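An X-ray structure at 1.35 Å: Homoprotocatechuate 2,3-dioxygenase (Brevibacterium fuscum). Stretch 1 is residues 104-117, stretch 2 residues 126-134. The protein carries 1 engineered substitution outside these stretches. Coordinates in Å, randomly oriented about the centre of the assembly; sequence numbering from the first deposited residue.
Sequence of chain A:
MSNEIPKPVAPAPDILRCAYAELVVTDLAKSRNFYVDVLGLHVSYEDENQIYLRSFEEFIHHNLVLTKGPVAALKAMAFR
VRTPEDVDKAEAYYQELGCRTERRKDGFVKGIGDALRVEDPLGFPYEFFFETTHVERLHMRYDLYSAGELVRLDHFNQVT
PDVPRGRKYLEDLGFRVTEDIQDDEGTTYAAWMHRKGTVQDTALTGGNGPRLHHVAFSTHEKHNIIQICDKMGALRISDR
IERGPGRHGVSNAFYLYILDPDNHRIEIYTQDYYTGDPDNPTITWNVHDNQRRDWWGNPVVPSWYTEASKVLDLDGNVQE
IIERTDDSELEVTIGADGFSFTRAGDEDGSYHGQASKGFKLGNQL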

# COMPACT_ATOMS: atom_id res chain seq x y z
N ARG A 104 23.66 -19.94 -32.62
CA ARG A 104 23.15 -21.31 -32.48
C ARG A 104 21.67 -21.36 -32.77
O ARG A 104 20.86 -20.75 -32.06
CB ARG A 104 23.42 -21.80 -31.07
CG ARG A 104 24.91 -21.94 -30.79
CD ARG A 104 25.15 -22.75 -29.56
NE ARG A 104 26.54 -22.67 -29.13
CZ ARG A 104 26.99 -23.18 -27.98
NH1 ARG A 104 26.17 -23.86 -27.16
NH2 ARG A 104 28.26 -23.02 -27.64
N LYS A 105 21.31 -22.12 -33.80
CA LYS A 105 19.93 -22.18 -34.27
C LYS A 105 18.97 -22.76 -33.24
O LYS A 105 17.77 -22.46 -33.29
CB LYS A 105 19.84 -22.98 -35.58
CG LYS A 105 20.03 -24.47 -35.38
CD LYS A 105 20.24 -25.22 -36.70
CE LYS A 105 19.19 -24.87 -37.73
NZ LYS A 105 17.79 -25.10 -37.26
N ASP A 106 19.48 -23.56 -32.31
CA ASP A 106 18.67 -24.16 -31.27
C ASP A 106 19.00 -23.61 -29.89
O ASP A 106 18.59 -24.19 -28.89
CB ASP A 106 18.80 -25.69 -31.29
CG ASP A 106 18.22 -26.31 -32.55
OD1 ASP A 106 17.15 -25.86 -33.02
OD2 ASP A 106 18.84 -27.26 -33.08
N GLY A 107 19.69 -22.47 -29.83
CA GLY A 107 19.87 -21.76 -28.58
C GLY A 107 21.06 -22.19 -27.76
O GLY A 107 21.66 -23.25 -27.99
N PHE A 108 21.38 -21.39 -26.76
CA PHE A 108 22.45 -21.68 -25.79
C PHE A 108 21.94 -22.22 -24.47
O PHE A 108 22.71 -22.80 -23.70
CB PHE A 108 23.24 -20.39 -25.47
CG PHE A 108 24.08 -19.87 -26.62
CD1 PHE A 108 23.50 -19.12 -27.63
CD2 PHE A 108 25.44 -20.16 -26.70
CE1 PHE A 108 24.25 -18.62 -28.67
CE2 PHE A 108 26.20 -19.66 -27.75
CZ PHE A 108 25.61 -18.90 -28.74
N VAL A 109 20.67 -21.92 -24.16
CA VAL A 109 20.02 -22.37 -22.94
C VAL A 109 18.64 -22.91 -23.32
O VAL A 109 18.10 -22.55 -24.36
CB VAL A 109 19.89 -21.23 -21.89
CG1 VAL A 109 21.25 -20.66 -21.51
CG2 VAL A 109 18.99 -20.12 -22.38
N LYS A 110 18.08 -23.75 -22.47
CA LYS A 110 16.75 -24.30 -22.71
C LYS A 110 15.71 -23.18 -22.83
O LYS A 110 15.80 -22.15 -22.13
CB LYS A 110 16.37 -25.25 -21.57
CG LYS A 110 17.15 -26.54 -21.60
CD LYS A 110 16.70 -27.47 -20.48
CE LYS A 110 17.37 -28.83 -20.57
NZ LYS A 110 18.86 -28.75 -20.69
N GLY A 111 14.74 -23.37 -23.72
CA GLY A 111 13.62 -22.44 -23.83
C GLY A 111 13.91 -21.22 -24.68
O GLY A 111 13.04 -20.36 -24.81
N ILE A 112 15.12 -21.15 -25.26
CA ILE A 112 15.46 -20.18 -26.28
C ILE A 112 15.84 -20.91 -27.55
O ILE A 112 16.55 -21.92 -27.49
CB ILE A 112 16.62 -19.28 -25.83
CG1 ILE A 112 16.33 -18.65 -24.46
CG2 ILE A 112 16.90 -18.23 -26.90
CD1 ILE A 112 15.31 -17.54 -24.50
N GLY A 113 15.33 -20.40 -28.67
CA GLY A 113 15.63 -20.90 -30.00
C GLY A 113 16.82 -20.19 -30.62
O GLY A 113 17.80 -19.92 -29.94
N ASP A 114 16.73 -19.88 -31.91
CA ASP A 114 17.83 -19.29 -32.67
C ASP A 114 18.35 -18.06 -31.93
O ASP A 114 17.59 -17.14 -31.62
CB ASP A 114 17.32 -18.98 -34.08
CG ASP A 114 18.35 -18.29 -34.94
OD1 ASP A 114 19.53 -18.66 -34.87
OD2 ASP A 114 17.94 -17.37 -35.71
N ALA A 115 19.64 -18.06 -31.61
CA ALA A 115 20.21 -17.04 -30.74
C ALA A 115 21.61 -16.68 -31.19
O ALA A 115 22.37 -17.54 -31.62
CB ALA A 115 20.24 -17.50 -29.29
N LEU A 116 21.94 -15.39 -31.06
CA LEU A 116 23.28 -14.88 -31.31
C LEU A 116 23.86 -14.38 -30.00
O LEU A 116 23.26 -13.51 -29.36
CB LEU A 116 23.21 -13.72 -32.29
CG LEU A 116 24.55 -13.06 -32.60
CD1 LEU A 116 25.32 -13.93 -33.59
CD2 LEU A 116 24.35 -11.66 -33.12
N ARG A 117 25.04 -14.88 -29.63
CA ARG A 117 25.81 -14.27 -28.57
C ARG A 117 27.01 -13.57 -29.16
O ARG A 117 27.58 -14.02 -30.17
CB ARG A 117 26.22 -15.29 -27.52
CG ARG A 117 25.03 -15.71 -26.68
CD ARG A 117 25.38 -16.58 -25.49
NE ARG A 117 24.17 -16.92 -24.76
CZ ARG A 117 24.12 -17.52 -23.58
NH1 ARG A 117 25.23 -17.91 -22.96
NH2 ARG A 117 22.94 -17.74 -23.00
N TYR A 126 26.55 -10.18 -24.76
CA TYR A 126 25.15 -9.93 -25.12
C TYR A 126 24.58 -11.11 -25.89
O TYR A 126 25.28 -11.70 -26.72
CB TYR A 126 25.04 -8.67 -25.98
CG TYR A 126 24.98 -7.32 -25.28
CD1 TYR A 126 25.24 -7.16 -23.92
CD2 TYR A 126 24.57 -6.22 -26.00
CE1 TYR A 126 25.10 -5.90 -23.32
CE2 TYR A 126 24.44 -4.97 -25.41
CZ TYR A 126 24.72 -4.81 -24.07
OH TYR A 126 24.54 -3.58 -23.48
N GLU A 127 23.30 -11.43 -25.64
CA GLU A 127 22.56 -12.34 -26.50
C GLU A 127 21.37 -11.61 -27.14
O GLU A 127 20.72 -10.81 -26.48
CB GLU A 127 22.03 -13.57 -25.74
CG GLU A 127 21.29 -14.56 -26.65
CD GLU A 127 20.80 -15.80 -25.92
OE1 GLU A 127 21.62 -16.74 -25.71
OE2 GLU A 127 19.61 -15.82 -25.56
N PHE A 128 21.10 -11.93 -28.40
CA PHE A 128 19.90 -11.51 -29.10
C PHE A 128 19.18 -12.74 -29.59
O PHE A 128 19.78 -13.64 -30.20
CB PHE A 128 20.27 -10.62 -30.27
CG PHE A 128 21.02 -9.39 -29.86
CD1 PHE A 128 20.34 -8.27 -29.44
CD2 PHE A 128 22.41 -9.40 -29.78
CE1 PHE A 128 21.02 -7.15 -29.00
CE2 PHE A 128 23.10 -8.29 -29.34
CZ PHE A 128 22.40 -7.16 -28.96
N PHE A 129 17.88 -12.78 -29.34
CA PHE A 129 17.05 -13.92 -29.76
C PHE A 129 15.63 -13.41 -30.01
O PHE A 129 15.24 -12.38 -29.42
CB PHE A 129 17.03 -15.02 -28.69
CG PHE A 129 16.21 -14.66 -27.48
CD1 PHE A 129 16.77 -13.95 -26.44
CD2 PHE A 129 14.84 -14.95 -27.43
CE1 PHE A 129 16.00 -13.55 -25.36
CE2 PHE A 129 14.07 -14.56 -26.34
CZ PHE A 129 14.65 -13.87 -25.31
N PHE A 130 14.89 -14.12 -30.86
CA PHE A 130 13.43 -13.97 -30.96
C PHE A 130 12.70 -15.20 -30.40
O PHE A 130 11.84 -15.07 -29.51
CB PHE A 130 12.98 -13.71 -32.40
CG PHE A 130 11.50 -13.77 -32.54
CD1 PHE A 130 10.73 -12.69 -32.16
CD2 PHE A 130 10.88 -14.94 -32.95
CE1 PHE A 130 9.35 -12.77 -32.24
CE2 PHE A 130 9.51 -15.02 -33.05
CZ PHE A 130 8.75 -13.93 -32.69
N GLU A 131 13.05 -16.39 -30.89
CA GLU A 131 12.32 -17.61 -30.53
C GLU A 131 12.50 -17.97 -29.06
O GLU A 131 13.61 -18.04 -28.56
CB GLU A 131 12.79 -18.81 -31.38
CG GLU A 131 12.65 -18.64 -32.90
CD GLU A 131 13.27 -19.76 -33.73
OE1 GLU A 131 14.17 -20.55 -33.27
OE2 GLU A 131 12.84 -19.83 -34.90
N THR A 132 11.38 -18.22 -28.38
CA THR A 132 11.40 -18.67 -27.00
C THR A 132 10.14 -19.49 -26.71
O THR A 132 9.06 -19.22 -27.26
CB THR A 132 11.56 -17.49 -26.01
OG1 THR A 132 11.55 -17.99 -24.66
CG2 THR A 132 10.47 -16.46 -26.17
N THR A 133 10.29 -20.50 -25.87
CA THR A 133 9.17 -21.34 -25.47
C THR A 133 8.26 -20.56 -24.53
O THR A 133 8.70 -20.09 -23.49
CB THR A 133 9.70 -22.58 -24.74
OG1 THR A 133 10.58 -23.27 -25.62
CG2 THR A 133 8.57 -23.52 -24.32
N HIS A 134 7.00 -20.43 -24.91
CA HIS A 134 6.01 -19.80 -24.04
C HIS A 134 5.63 -20.74 -22.93
O HIS A 134 5.51 -21.95 -23.14
CB HIS A 134 4.75 -19.44 -24.81
CG HIS A 134 4.95 -18.37 -25.82
ND1 HIS A 134 3.88 -17.72 -26.40
CD2 HIS A 134 6.06 -17.88 -26.41
CE1 HIS A 134 4.34 -16.85 -27.28
NE2 HIS A 134 5.66 -16.93 -27.31
O HOH W 1 15.70 -22.15 -34.90
O HOH W 2 20.12 -18.99 -26.00
O HOH W 3 15.29 -16.34 -32.59

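Stretch 2 runs antiparallel to stretch 1, and strand 126-129 pairs with strand 115-117. At Tyr-126 the contact is made by the backbone. Tyr-126 O lies 3.2 Å from Arg-117 CA, a CA-H...O contact.

Glu-127 sits across from Arg-117, with both side chains on the same face of the sheet. Glu-127 OE1 accepts from Arg-117 NE at 2.7 Å, forming a salt bridge. The carboxylate oxygen meets the guanidinium at its edge, near its plane, where the N-H groups point. A weak bond from Arg-117 NH2 reaches the same Glu-127 OE1 at 3.2 Å. Water 2 also donates to Glu-127 OE1 (2.7 Å) and accepts from Phe-108 N (2.8 Å), so it ties the buried carboxylate to the loop.

Phe-128 pairs with Leu-116 through two backbone bonds. Phe-128 N donates to Leu-116 O at 2.8 Å, and Leu-116 N donates to Phe-128 O at 2.9 Å. Their side chains share the other face.

Phe-129 turns back to the face of Glu-127. Ile-112 CD1 lies over one face of the Phe-129 ring, 3.8 Å from the ring centroid and 14° off the ring normal, a CH-pi contact. Ile-112 CG2 also packs against Phe-129 CB at 3.7 Å.

Past the strand, water 3 accepts from Glu-131 N (2.8 Å) and donates to Asp-114 O (2.6 Å). Glu-131 O accepts from Gly-113 N at 2.9 Å, and its side-chain OE1 accepts from Asp-114 N at 3.0 Å. Both bonds are nearly straight. An ideal CB on Gly-113 would lie 2.4 Å from Glu-131 OE1, a clash. Water 1 donates to both Glu-131 OE1 (2.7 Å) and Lys-105 O (2.6 Å).

Thr-132 forms a single bridge with Ile-112. Gly-111 O accepts from Thr-132 OG1 at 2.8 Å and from Thr-133 N at 3.0 Å. One carbonyl thus holds two successive residues.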